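Local coordinates for xylan esterase 1 (Thermoanaerobacterium sp. 'JW/SL YS485', PDB 3FCY), which probably hydrolyses carboxylic esters, removing acetyl groups from substrates such as xylan by means of an alpha/beta hydrolase fold, at residues A[128-133]-A[335-340]; A[189-194]-A[200-205]; A[234-239]-A[306-311]; A[88-93]-A[180-185]. All coordinates share one frame; numbering follows the deposited sequence.

The four contacts illustrate how an alpha/beta hydrolase fixes helices and loops round a central sheet. Contacts 1 and 2 have centres 16 Å apart and touch directly, Tyr-130 OH lying 3.8 Å from Met-205 CE. Contacts 2 and 4 use successive parts of helix 176-192, again with centres 16 Å apart. Contact 3 meets contact 4 where Leu-234 CD1 packs 3.9 Å from Phe-181 CE1. Contact 3 also approaches the predicted catalytic triad, its Ser-235 side chain lying about 10 Å from those of Ser-208 and His-327. Contact 1 lies toward the metal instead, with the Met-338 side chain about 12 Å from the bound calcium ion.

Contact 1 of 4, residues A[128-133]-A[335-340]; sequences LNYVAA and DLAMQF
Met-338 meets Tyr-130 along most of its side chain, a good example of how a flexible thioether fits itself to a flat ring. The hydroxyl ends over the start of the methionine, Tyr-130 OH lying 3.1 Å from Met-338 CA. Met-338 CB comes next, 3.4 Å from Tyr-130 OH, and CG follows at 4.0 Å from Tyr-130 CE2. CG is anti to the backbone N (chi1 175°), which sends the chain out from helix 333-342 across the phenol. The sulfur then rises over the ring, SD standing 5.0 Å from the Tyr-130 centroid in a distant Met-aromatic contact. A bend at chi3 (-85°) folds the terminal methyl back down, and CE ends 3.6 Å from that centroid, only 4° off the ring normal. This is a CH-pi contact centred on the face, with all six ring carbons at nearly equal range. Asn-129 borders the same methyl: its backbone O is 3.6 Å from Met-338 CE and its ND2 is 3.7 Å from that atom. Replacing Tyr-130 by an alanine would probably open a gap beneath the methionine methyl and set that end of the side chain free to turn. The short helix 128-131 is thus joined to helix 333-342, and Tyr-130 also packs on Met-341 of that helix and on Val-137 of strand 136-140. Just beyond, Ala-133 O is hydrogen-bonded to the hydroxyl of Tyr-345, a calcium-site residue. Leu-128 of the second subunit packs on Met-338, so the pair lies between helix 333-342, strand 136-140 and that subunit.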
loop_
_atom_site.group_PDB
_atom_site.type_symbol
_atom_site.label_atom_id
_atom_site.label_comp_id
_atom_site.label_asym_id
_atom_site.label_seq_id
_atom_site.Cartn_x
_atom_site.Cartn_y
_atom_site.Cartn_z
ATOM N N LEU A 128 -32.344 17.175 9.537
ATOM C CA LEU A 128 -33.612 17.188 10.258
ATOM C C LEU A 128 -33.549 16.757 11.719
ATOM O O LEU A 128 -34.525 16.919 12.450
ATOM C CB LEU A 128 -34.643 16.328 9.518
ATOM C CG LEU A 128 -34.973 16.774 8.090
ATOM C CD1 LEU A 128 -35.947 15.782 7.455
ATOM C CD2 LEU A 128 -35.564 18.189 8.114
ATOM N N ASN A 129 -32.422 16.207 12.155
ATOM C CA ASN A 129 -32.320 15.796 13.549
ATOM C C ASN A 129 -32.414 17.031 14.446
ATOM O O ASN A 129 -33.002 16.973 15.524
ATOM C CB ASN A 129 -31.019 15.017 13.799
ATOM C CG ASN A 129 -29.774 15.823 13.488
ATOM O OD1 ASN A 129 -29.771 16.671 12.600
ATOM N ND2 ASN A 129 -28.697 15.539 14.209
ATOM N N TYR A 130 -31.856 18.153 13.998
ATOM C CA TYR A 130 -31.948 19.378 14.787
ATOM C C TYR A 130 -33.282 20.083 14.544
ATOM O O TYR A 130 -33.763 20.829 15.400
ATOM C CB TYR A 130 -30.783 20.326 14.482
ATOM C CG TYR A 130 -29.520 19.946 15.216
ATOM C CD1 TYR A 130 -28.629 19.015 14.677
ATOM C CD2 TYR A 130 -29.236 20.482 16.474
ATOM C CE1 TYR A 130 -27.486 18.627 15.372
ATOM C CE2 TYR A 130 -28.098 20.102 17.181
ATOM C CZ TYR A 130 -27.226 19.173 16.621
ATOM O OH TYR A 130 -26.091 18.799 17.300
ATOM N N VAL A 131 -33.885 19.847 13.384
ATOM C CA VAL A 131 -35.180 20.451 13.095
ATOM C C VAL A 131 -36.173 19.803 14.064
ATOM O O VAL A 131 -37.121 20.441 14.518
ATOM C CB VAL A 131 -35.624 20.192 11.629
ATOM C CG1 VAL A 131 -37.051 20.695 11.413
ATOM C CG2 VAL A 131 -34.675 20.907 10.665
ATOM N N ALA A 132 -35.942 18.532 14.383
ATOM C CA ALA A 132 -36.805 17.818 15.320
ATOM C C ALA A 132 -36.768 18.537 16.666
ATOM O O ALA A 132 -37.724 18.477 17.439
ATOM C CB ALA A 132 -36.334 16.377 15.489
ATOM N N ALA A 133 -35.655 19.214 16.935
ATOM C CA ALA A 133 -35.482 19.945 18.183
ATOM C C ALA A 133 -36.007 21.370 18.067
ATOM O O ALA A 133 -35.816 22.179 18.973
ATOM C CB ALA A 133 -34.011 19.960 18.580
ATOM N N ASP A 335 -23.711 12.966 19.990
ATOM C CA ASP A 335 -24.691 13.148 21.055
ATOM C C ASP A 335 -24.269 14.254 22.018
ATOM O O ASP A 335 -25.108 15.022 22.482
ATOM C CB ASP A 335 -24.916 11.832 21.804
ATOM C CG ASP A 335 -25.753 10.846 20.998
ATOM O OD1 ASP A 335 -25.918 9.690 21.440
ATOM O OD2 ASP A 335 -26.251 11.233 19.917
ATOM N N LEU A 336 -22.975 14.343 22.315
ATOM C CA LEU A 336 -22.487 15.396 23.203
ATOM C C LEU A 336 -22.697 16.744 22.510
ATOM O O LEU A 336 -23.073 17.737 23.145
ATOM C CB LEU A 336 -20.998 15.198 23.520
ATOM C CG LEU A 336 -20.613 13.979 24.370
ATOM C CD1 LEU A 336 -19.098 13.902 24.506
ATOM C CD2 LEU A 336 -21.273 14.087 25.752
ATOM N N ALA A 337 -22.460 16.769 21.200
ATOM C CA ALA A 337 -22.624 17.988 20.414
ATOM C C ALA A 337 -24.073 18.463 20.420
ATOM O O ALA A 337 -24.332 19.648 20.599
ATOM C CB ALA A 337 -22.151 17.760 18.968
ATOM N N MET A 338 -25.024 17.552 20.221
ATOM C CA MET A 338 -26.425 17.960 20.221
ATOM C C MET A 338 -26.879 18.467 21.589
ATOM O O MET A 338 -27.566 19.480 21.679
ATOM C CB MET A 338 -27.353 16.823 19.788
ATOM C CG MET A 338 -28.825 17.231 19.916
ATOM S SD MET A 338 -29.993 16.120 19.142
ATOM C CE MET A 338 -29.980 16.751 17.450
ATOM N N GLN A 339 -26.512 17.755 22.649
ATOM C CA GLN A 339 -26.886 18.183 23.990
ATOM C C GLN A 339 -26.286 19.567 24.229
ATOM O O GLN A 339 -26.902 20.417 24.866
ATOM C CB GLN A 339 -26.369 17.195 25.035
ATOM C CG GLN A 339 -27.099 15.852 25.058
ATOM C CD GLN A 339 -28.580 15.993 25.392
ATOM O OE1 GLN A 339 -28.961 16.803 26.236
ATOM N NE2 GLN A 339 -29.419 15.191 24.738
ATOM N N PHE A 340 -25.085 19.788 23.696
ATOM C CA PHE A 340 -24.395 21.072 23.833
ATOM C C PHE A 340 -25.185 22.154 23.095
ATOM O O PHE A 340 -25.365 23.265 23.604
ATOM C CB PHE A 340 -22.988 20.969 23.238
ATOM C CG PHE A 340 -22.156 22.220 23.384
ATOM C CD1 PHE A 340 -21.707 22.638 24.637
ATOM C CD2 PHE A 340 -21.774 22.949 22.259
ATOM C CE1 PHE A 340 -20.881 23.761 24.767
ATOM C CE2 PHE A 340 -20.950 24.070 22.377
ATOM C CZ PHE A 340 -20.501 24.474 23.639
#

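Contact 2 of 4, residues A[189-194]-A[200-205]; sequences GIVMNM and DRVGVM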
loop_
_atom_site.group_PDB
_atom_site.type_symbol
_atom_site.label_atom_id
_atom_site.label_comp_id
_atom_site.label_asym_id
_atom_site.label_seq_id
_atom_site.Cartn_x
_atom_site.Cartn_y
_atom_site.Cartn_z
ATOM N N GLY A 189 -24.865 36.500 10.083
ATOM C CA GLY A 189 -25.645 37.714 10.261
ATOM C C GLY A 189 -26.987 37.605 9.566
ATOM O O GLY A 189 -28.005 38.076 10.078
ATOM N N ILE A 190 -26.990 36.980 8.393
ATOM C CA ILE A 190 -28.222 36.803 7.637
ATOM C C ILE A 190 -29.157 35.893 8.428
ATOM O O ILE A 190 -30.354 36.149 8.528
ATOM C CB ILE A 190 -27.937 36.172 6.248
ATOM C CG1 ILE A 190 -27.236 37.197 5.348
ATOM C CG2 ILE A 190 -29.229 35.685 5.610
ATOM C CD1 ILE A 190 -26.815 36.646 3.988
ATOM N N VAL A 191 -28.599 34.828 8.993
ATOM C CA VAL A 191 -29.387 33.887 9.778
ATOM C C VAL A 191 -29.974 34.588 10.998
ATOM O O VAL A 191 -31.138 34.387 11.336
ATOM C CB VAL A 191 -28.522 32.695 10.240
ATOM C CG1 VAL A 191 -29.266 31.880 11.288
ATOM C CG2 VAL A 191 -28.166 31.822 9.036
ATOM N N MET A 192 -29.161 35.417 11.649
ATOM C CA MET A 192 -29.600 36.150 12.831
ATOM C C MET A 192 -30.711 37.160 12.506
ATOM O O MET A 192 -31.419 37.622 13.406
ATOM C CB MET A 192 -28.403 36.860 13.484
ATOM C CG MET A 192 -27.379 35.904 14.097
ATOM S SD MET A 192 -25.870 36.708 14.717
ATOM C CE MET A 192 -25.063 35.346 15.563
ATOM N N ASN A 193 -30.868 37.496 11.227
ATOM C CA ASN A 193 -31.910 38.436 10.813
ATOM C C ASN A 193 -33.172 37.735 10.326
ATOM O O ASN A 193 -34.136 38.395 9.945
ATOM C CB ASN A 193 -31.412 39.376 9.705
ATOM C CG ASN A 193 -30.648 40.568 10.248
ATOM O OD1 ASN A 193 -31.014 41.135 11.279
ATOM N ND2 ASN A 193 -29.592 40.969 9.547
ATOM N N MET A 194 -33.171 36.406 10.322
ATOM C CA MET A 194 -34.351 35.674 9.876
ATOM C C MET A 194 -35.453 35.899 10.911
ATOM O O MET A 194 -35.190 35.946 12.113
ATOM C CB MET A 194 -34.047 34.177 9.740
ATOM C CG MET A 194 -32.953 33.847 8.729
ATOM S SD MET A 194 -32.579 32.071 8.626
ATOM C CE MET A 194 -31.978 31.938 6.925
ATOM N N ASP A 200 -29.816 35.671 19.440
ATOM C CA ASP A 200 -28.929 35.351 20.557
ATOM C C ASP A 200 -28.837 33.849 20.813
ATOM O O ASP A 200 -28.202 33.421 21.775
ATOM C CB ASP A 200 -29.397 36.034 21.850
ATOM C CG ASP A 200 -29.257 37.543 21.804
ATOM O OD1 ASP A 200 -28.264 38.039 21.226
ATOM O OD2 ASP A 200 -30.136 38.233 22.366
ATOM N N ARG A 201 -29.476 33.054 19.960
ATOM C CA ARG A 201 -29.465 31.602 20.118
ATOM C C ARG A 201 -29.013 30.905 18.826
ATOM O O ARG A 201 -29.708 30.033 18.299
ATOM C CB ARG A 201 -30.867 31.120 20.522
ATOM C CG ARG A 201 -31.423 31.777 21.800
ATOM C CD ARG A 201 -32.858 31.335 22.088
ATOM N NE ARG A 201 -33.488 32.120 23.156
ATOM C CZ ARG A 201 -33.390 31.858 24.460
ATOM N NH1 ARG A 201 -32.685 30.818 24.892
ATOM N NH2 ARG A 201 -34.000 32.644 25.337
ATOM N N VAL A 202 -27.850 31.299 18.316
ATOM C CA VAL A 202 -27.316 30.717 17.085
ATOM C C VAL A 202 -26.017 29.958 17.335
ATOM O O VAL A 202 -25.107 30.462 17.991
ATOM C CB VAL A 202 -27.051 31.806 16.004
ATOM C CG1 VAL A 202 -26.383 31.180 14.780
ATOM C CG2 VAL A 202 -28.360 32.468 15.591
ATOM N N GLY A 203 -25.949 28.738 16.809
ATOM C CA GLY A 203 -24.762 27.919 16.959
ATOM C C GLY A 203 -24.217 27.510 15.600
ATOM O O GLY A 203 -24.950 27.487 14.606
ATOM N N VAL A 204 -22.927 27.200 15.548
ATOM C CA VAL A 204 -22.288 26.777 14.305
ATOM C C VAL A 204 -21.533 25.484 14.584
ATOM O O VAL A 204 -21.036 25.275 15.694
ATOM C CB VAL A 204 -21.316 27.860 13.769
ATOM C CG1 VAL A 204 -22.064 29.179 13.584
ATOM C CG2 VAL A 204 -20.152 28.048 14.720
ATOM N N MET A 205 -21.438 24.622 13.576
ATOM C CA MET A 205 -20.784 23.333 13.753
ATOM C C MET A 205 -20.244 22.740 12.456
ATOM O O MET A 205 -20.740 23.034 11.371
ATOM C CB MET A 205 -21.790 22.367 14.389
ATOM C CG MET A 205 -21.360 20.920 14.476
ATOM S SD MET A 205 -22.569 19.958 15.427
ATOM C CE MET A 205 -24.010 20.197 14.440
#
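Met-192 and Val-202 bring the last turn of helix 176-192 against strand 202-207, their CA atoms 7.3 Å apart, the nearest backbone approach of the two segments. The helix is finishing here: Met-194 N reaches back only three residues to Val-191 O, at 3.0 Å, as the chain leaves its regular turn. The side-chain touches between the segments are apolar. Val-202 points its CB toward the helix, and CG2, beside the backbone N, is the branch that meets both Met-192 CG and Val-191 CG1. Met-192 CG lies 3.9 Å from Val-202 CG2, and the methionine runs slantwise past the valine. Beyond CG the methionine is extended, with chi2 174° and chi3 172°, and this straight run carries the tip past the first methyl to the valine stem, where Met-192 CE is 4.1 Å from Val-202 CB. Met-192 therefore touches the valine at two points, near its base and at its tip. Val-191 adds a looser touch, its CG1 4.4 Å from Val-202 CG2, so two successive helix residues share one methyl of the strand. The principle is that of a beta-alpha-beta crossover: helix 176-192 links the parallel strands 136-140 and 202-207 and packs on the sheet it spans. Val-191 extends the same apolar layer to Ala-110 and Ile-112 of the intervening strand 108-114. Met-192 reaches the other way, over Val-224 and Arg-223 in the loop before strand 226-230, and strand 202-207 leads directly to Ser-208, the predicted nucleophile.

Contact 3 of 4, residues A[234-239]-A[306-311]; sequences LSDYKR and VFAAYN
The turn that opens helix 237-242 rests against helix 303-310 of the alpha/beta hydrolase fold, with Ser-235 and Asp-236 facing Ala-309 and Ala-308. The backbones come close, Ser-235 CA lying 6.6 Å from Ala-309 CA and Asp-236 CA 7.0 Å from Ala-308 CA. Such an approach is easy to understand, because the helix residues met here are alanines, with nothing beyond CB. Each of the two polar side chains has its own methyl. Ser-235 OG, anti to the backbone N (chi1 172°), reaches across to Ala-309 CB at 3.7 Å. The main polar partner of Ser-235 is Thr-305, one turn before Ala-309 on helix 303-310. Asp-236, the next residue, points its CB toward the helix and sets OD2 3.7 Å from Ala-308 CB, with CG at 4.1 Å from that methyl. Although Asp-236 holds the N-cap position of helix 237-242, its carboxylate makes no capping bond. It bonds instead to residues near the start of the same chain: OD2 to the hydroxyl of Tyr-40, OD1 to the backbone N atoms of Thr-43 and Asn-44. Lys-280 of helix 279-282 packs against both Asp-236 and Ala-308, bordering the junction. Chemically, then, the contact is one of van der Waals touch between methyls and oxygens whose polar needs are met by other neighbours. Three donors on one buried carboxylate, together with the nearby start of a helix, would probably stabilise its negative charge, while the alanines contribute closeness and no bond.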
loop_
_atom_site.group_PDB
_atom_site.type_symbol
_atom_site.label_atom_id
_atom_site.label_comp_id
_atom_site.label_asym_id
_atom_site.label_seq_id
_atom_site.Cartn_x
_atom_site.Cartn_y
_atom_site.Cartn_z
ATOM N N LEU A 234 -7.259 23.777 8.847
ATOM C CA LEU A 234 -6.913 25.194 8.666
ATOM C C LEU A 234 -6.326 25.850 9.913
ATOM O O LEU A 234 -6.572 27.030 10.182
ATOM C CB LEU A 234 -8.145 25.993 8.221
ATOM C CG LEU A 234 -8.881 25.521 6.963
ATOM C CD1 LEU A 234 -10.112 26.397 6.759
ATOM C CD2 LEU A 234 -7.958 25.585 5.745
ATOM N N SER A 235 -5.531 25.098 10.661
ATOM C CA SER A 235 -4.941 25.629 11.876
ATOM C C SER A 235 -3.464 25.303 12.052
ATOM O O SER A 235 -3.044 24.164 11.849
ATOM C CB SER A 235 -5.710 25.098 13.090
ATOM O OG SER A 235 -5.063 25.433 14.308
ATOM N N ASP A 236 -2.676 26.315 12.412
ATOM C CA ASP A 236 -1.261 26.106 12.699
ATOM C C ASP A 236 -0.511 25.433 11.542
ATOM O O ASP A 236 0.161 24.422 11.731
ATOM C CB ASP A 236 -1.186 25.247 13.965
ATOM C CG ASP A 236 0.103 25.421 14.733
ATOM O OD1 ASP A 236 0.876 26.358 14.449
ATOM O OD2 ASP A 236 0.329 24.606 15.647
ATOM N N TYR A 237 -0.620 26.014 10.352
ATOM C CA TYR A 237 0.022 25.473 9.150
ATOM C C TYR A 237 1.477 25.037 9.325
ATOM O O TYR A 237 1.821 23.901 9.013
ATOM C CB TYR A 237 -0.085 26.492 8.011
ATOM C CG TYR A 237 -1.519 26.842 7.662
ATOM C CD1 TYR A 237 -2.377 25.893 7.099
ATOM C CD2 TYR A 237 -2.025 28.114 7.920
ATOM C CE1 TYR A 237 -3.706 26.207 6.805
ATOM C CE2 TYR A 237 -3.347 28.439 7.630
ATOM C CZ TYR A 237 -4.180 27.484 7.075
ATOM O OH TYR A 237 -5.483 27.818 6.803
ATOM N N LYS A 238 2.323 25.934 9.827
ATOM C CA LYS A 238 3.742 25.634 10.031
ATOM C C LYS A 238 3.975 24.352 10.835
ATOM O O LYS A 238 4.894 23.578 10.540
ATOM C CB LYS A 238 4.423 26.817 10.729
ATOM C CG LYS A 238 5.923 26.644 11.027
ATOM C CD LYS A 238 6.781 26.770 9.777
ATOM C CE LYS A 238 8.249 27.062 10.116
ATOM N NZ LYS A 238 8.905 26.011 10.952
ATOM N N ARG A 239 3.149 24.129 11.853
ATOM C CA ARG A 239 3.274 22.936 12.685
ATOM C C ARG A 239 3.089 21.675 11.844
ATOM O O ARG A 239 3.852 20.718 11.967
ATOM C CB ARG A 239 2.235 22.961 13.810
ATOM C CG ARG A 239 2.208 21.707 14.669
ATOM C CD ARG A 239 3.536 21.459 15.372
ATOM N NE ARG A 239 3.450 20.303 16.259
ATOM C CZ ARG A 239 4.484 19.758 16.892
ATOM N NH1 ARG A 239 5.702 20.265 16.743
ATOM N NH2 ARG A 239 4.303 18.698 17.671
ATOM N N VAL A 306 -4.758 21.037 16.491
ATOM C CA VAL A 306 -6.108 21.164 17.030
ATOM C C VAL A 306 -6.037 21.817 18.414
ATOM O O VAL A 306 -6.825 22.710 18.721
ATOM C CB VAL A 306 -6.799 19.782 17.128
ATOM C CG1 VAL A 306 -8.148 19.904 17.842
ATOM C CG2 VAL A 306 -7.000 19.213 15.726
ATOM N N PHE A 307 -5.088 21.384 19.241
ATOM C CA PHE A 307 -4.953 21.971 20.569
ATOM C C PHE A 307 -4.483 23.415 20.498
ATOM O O PHE A 307 -4.793 24.212 21.379
ATOM C CB PHE A 307 -4.005 21.154 21.450
ATOM C CG PHE A 307 -4.704 20.101 22.261
ATOM C CD1 PHE A 307 -4.826 18.802 21.789
ATOM C CD2 PHE A 307 -5.286 20.426 23.482
ATOM C CE1 PHE A 307 -5.520 17.839 22.519
ATOM C CE2 PHE A 307 -5.985 19.468 24.220
ATOM C CZ PHE A 307 -6.101 18.174 23.736
ATOM N N ALA A 308 -3.745 23.756 19.447
ATOM C CA ALA A 308 -3.272 25.125 19.281
ATOM C C ALA A 308 -4.478 26.055 19.138
ATOM O O ALA A 308 -4.514 27.138 19.720
ATOM C CB ALA A 308 -2.377 25.230 18.049
ATOM N N ALA A 309 -5.468 25.629 18.360
ATOM C CA ALA A 309 -6.663 26.438 18.166
ATOM C C ALA A 309 -7.435 26.477 19.478
ATOM O O ALA A 309 -7.860 27.535 19.925
ATOM C CB ALA A 309 -7.535 25.846 17.067
ATOM N N TYR A 310 -7.605 25.310 20.090
ATOM C CA TYR A 310 -8.321 25.199 21.358
ATOM C C TYR A 310 -7.698 26.081 22.447
ATOM O O TYR A 310 -8.406 26.780 23.172
ATOM C CB TYR A 310 -8.314 23.743 21.833
ATOM C CG TYR A 310 -8.997 23.528 23.164
ATOM C CD1 TYR A 310 -10.389 23.559 23.269
ATOM C CD2 TYR A 310 -8.253 23.312 24.324
ATOM C CE1 TYR A 310 -11.025 23.378 24.497
ATOM C CE2 TYR A 310 -8.878 23.131 25.558
ATOM C CZ TYR A 310 -10.261 23.164 25.636
ATOM O OH TYR A 310 -10.881 22.971 26.847
ATOM N N ASN A 311 -6.373 26.048 22.553
ATOM C CA ASN A 311 -5.682 26.821 23.578
ATOM C C ASN A 311 -5.624 28.325 23.345
ATOM O O ASN A 311 -5.137 29.065 24.197
ATOM C CB ASN A 311 -4.273 26.265 23.804
ATOM C CG ASN A 311 -4.293 24.916 24.499
ATOM O OD1 ASN A 311 -5.118 24.680 25.386
ATOM N ND2 ASN A 311 -3.383 24.028 24.112
#

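Contact 4 of 4, residues A[88-93]-A[180-185]; sequences TGVRGA and IFLDTA
The Asp-183 carboxylate is held at both oxygens: OD2 forms a salt bridge with Arg-143 NE, and OD1 accepts from a water at 2.9 Å. That water accepts in turn from Val-90 N at 3.1 Å, linking helix and loop where no direct polar bond joins the two segments. Arg-143 also gives its NH2 to Val-90 O, so it binds both sides of the contact. On the same helix, Phe-181 O accepts from Ala-185 N and, at 2.7 Å, from Thr-184 OG1. Asp-183 CG is anti to its carbonyl carbon (chi1 -67°), which swings the acid from the flank of helix 176-192 toward the loop. There OD1 lies 3.9 Å from Gly-89 CA, close enough that any side chain at this glycine would collide with it. The loop joins the neighbouring antiparallel strands 80-88 and 94-102 as the turn of a beta hairpin, and Gly-89 N closes it on Ala-93 O at 2.7 Å. Beside the polar bridge runs an apolar one. Val-90 and Leu-182 cross at about a right angle, and Val-90 CG1 meets Leu-182 CD1 at 3.8 Å. Helix 50-62 covers this pair, Met-61 packing on Val-90 and Leu-58 on Leu-182. The chemistry implies a division of labour: arginine and water both bind the buried acid, whose charge Arg-143 probably stabilises, and the methyls of Val-90 and Leu-182 pack next to them.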
loop_
_atom_site.group_PDB
_atom_site.type_symbol
_atom_site.label_atom_id
_atom_site.label_comp_id
_atom_site.label_asym_id
_atom_site.label_seq_id
_atom_site.Cartn_x
_atom_site.Cartn_y
_atom_site.Cartn_z
ATOM N N THR A 88 -25.263 37.113 -2.021
ATOM C CA THR A 88 -24.030 37.573 -2.638
ATOM C C THR A 88 -22.994 37.908 -1.572
ATOM O O THR A 88 -23.271 38.664 -0.643
ATOM C CB THR A 88 -24.289 38.813 -3.522
ATOM O OG1 THR A 88 -25.226 38.468 -4.553
ATOM C CG2 THR A 88 -22.998 39.300 -4.157
ATOM N N GLY A 89 -21.807 37.321 -1.707
ATOM C CA GLY A 89 -20.737 37.573 -0.758
ATOM C C GLY A 89 -19.756 38.567 -1.350
ATOM O O GLY A 89 -20.054 39.199 -2.362
ATOM N N VAL A 90 -18.587 38.711 -0.735
ATOM C CA VAL A 90 -17.597 39.648 -1.245
ATOM C C VAL A 90 -17.164 39.243 -2.651
ATOM O O VAL A 90 -17.216 38.068 -3.013
ATOM C CB VAL A 90 -16.350 39.728 -0.321
ATOM C CG1 VAL A 90 -16.742 40.322 1.032
ATOM C CG2 VAL A 90 -15.728 38.343 -0.139
ATOM N N ARG A 91 -16.758 40.235 -3.435
ATOM C CA ARG A 91 -16.302 40.043 -4.808
ATOM C C ARG A 91 -17.413 39.572 -5.747
ATOM O O ARG A 91 -17.142 39.035 -6.823
ATOM C CB ARG A 91 -15.111 39.067 -4.848
ATOM C CG ARG A 91 -13.961 39.441 -3.904
ATOM C CD ARG A 91 -13.571 40.912 -4.040
ATOM N NE ARG A 91 -12.719 41.383 -2.943
ATOM C CZ ARG A 91 -11.422 41.108 -2.812
ATOM N NH1 ARG A 91 -10.799 40.355 -3.712
ATOM N NH2 ARG A 91 -10.742 41.594 -1.780
ATOM N N GLY A 92 -18.660 39.776 -5.328
ATOM C CA GLY A 92 -19.803 39.406 -6.145
ATOM C C GLY A 92 -20.146 37.932 -6.271
ATOM O O GLY A 92 -20.976 37.563 -7.101
ATOM N N ALA A 93 -19.528 37.085 -5.456
ATOM C CA ALA A 93 -19.797 35.649 -5.521
ATOM C C ALA A 93 -21.173 35.279 -4.966
ATOM O O ALA A 93 -21.551 35.706 -3.878
ATOM C CB ALA A 93 -18.712 34.882 -4.772
ATOM N N ILE A 180 -14.029 33.120 1.917
ATOM C CA ILE A 180 -14.826 32.028 2.462
ATOM C C ILE A 180 -15.137 32.291 3.934
ATOM O O ILE A 180 -16.275 32.123 4.369
ATOM C CB ILE A 180 -14.096 30.672 2.316
ATOM C CG1 ILE A 180 -13.930 30.337 0.827
ATOM C CG2 ILE A 180 -14.896 29.568 3.017
ATOM C CD1 ILE A 180 -13.083 29.102 0.549
ATOM N N PHE A 181 -14.131 32.703 4.703
ATOM C CA PHE A 181 -14.352 33.005 6.114
ATOM C C PHE A 181 -15.404 34.109 6.199
ATOM O O PHE A 181 -16.336 34.031 7.002
ATOM C CB PHE A 181 -13.057 33.478 6.784
ATOM C CG PHE A 181 -12.069 32.373 7.091
ATOM C CD1 PHE A 181 -12.253 31.081 6.606
ATOM C CD2 PHE A 181 -10.930 32.646 7.847
ATOM C CE1 PHE A 181 -11.315 30.078 6.868
ATOM C CE2 PHE A 181 -9.986 31.653 8.113
ATOM C CZ PHE A 181 -10.179 30.366 7.621
ATOM N N LEU A 182 -15.258 35.139 5.364
ATOM C CA LEU A 182 -16.217 36.239 5.354
ATOM C C LEU A 182 -17.620 35.741 5.016
ATOM O O LEU A 182 -18.604 36.245 5.562
ATOM C CB LEU A 182 -15.790 37.328 4.361
ATOM C CG LEU A 182 -14.579 38.168 4.786
ATOM C CD1 LEU A 182 -14.229 39.175 3.684
ATOM C CD2 LEU A 182 -14.889 38.884 6.102
ATOM N N ASP A 183 -17.716 34.756 4.123
ATOM C CA ASP A 183 -19.027 34.213 3.770
ATOM C C ASP A 183 -19.699 33.635 5.020
ATOM O O ASP A 183 -20.897 33.822 5.224
ATOM C CB ASP A 183 -18.926 33.093 2.722
ATOM C CG ASP A 183 -18.453 33.582 1.359
ATOM O OD1 ASP A 183 -18.686 34.761 1.010
ATOM O OD2 ASP A 183 -17.866 32.761 0.622
ATOM N N THR A 184 -18.937 32.926 5.851
ATOM C CA THR A 184 -19.530 32.337 7.053
ATOM C C THR A 184 -20.038 33.433 7.993
ATOM O O THR A 184 -21.123 33.314 8.554
ATOM C CB THR A 184 -18.532 31.414 7.835
ATOM O OG1 THR A 184 -17.547 32.207 8.509
ATOM C CG2 THR A 184 -17.839 30.446 6.885
ATOM N N ALA A 185 -19.258 34.497 8.145
ATOM C CA ALA A 185 -19.634 35.609 9.018
ATOM C C ALA A 185 -20.885 36.300 8.489
ATOM O O ALA A 185 -21.802 36.619 9.248
ATOM C CB ALA A 185 -18.487 36.613 9.117
HETATM O O HOH W 1 -18.620 37.390 2.120
#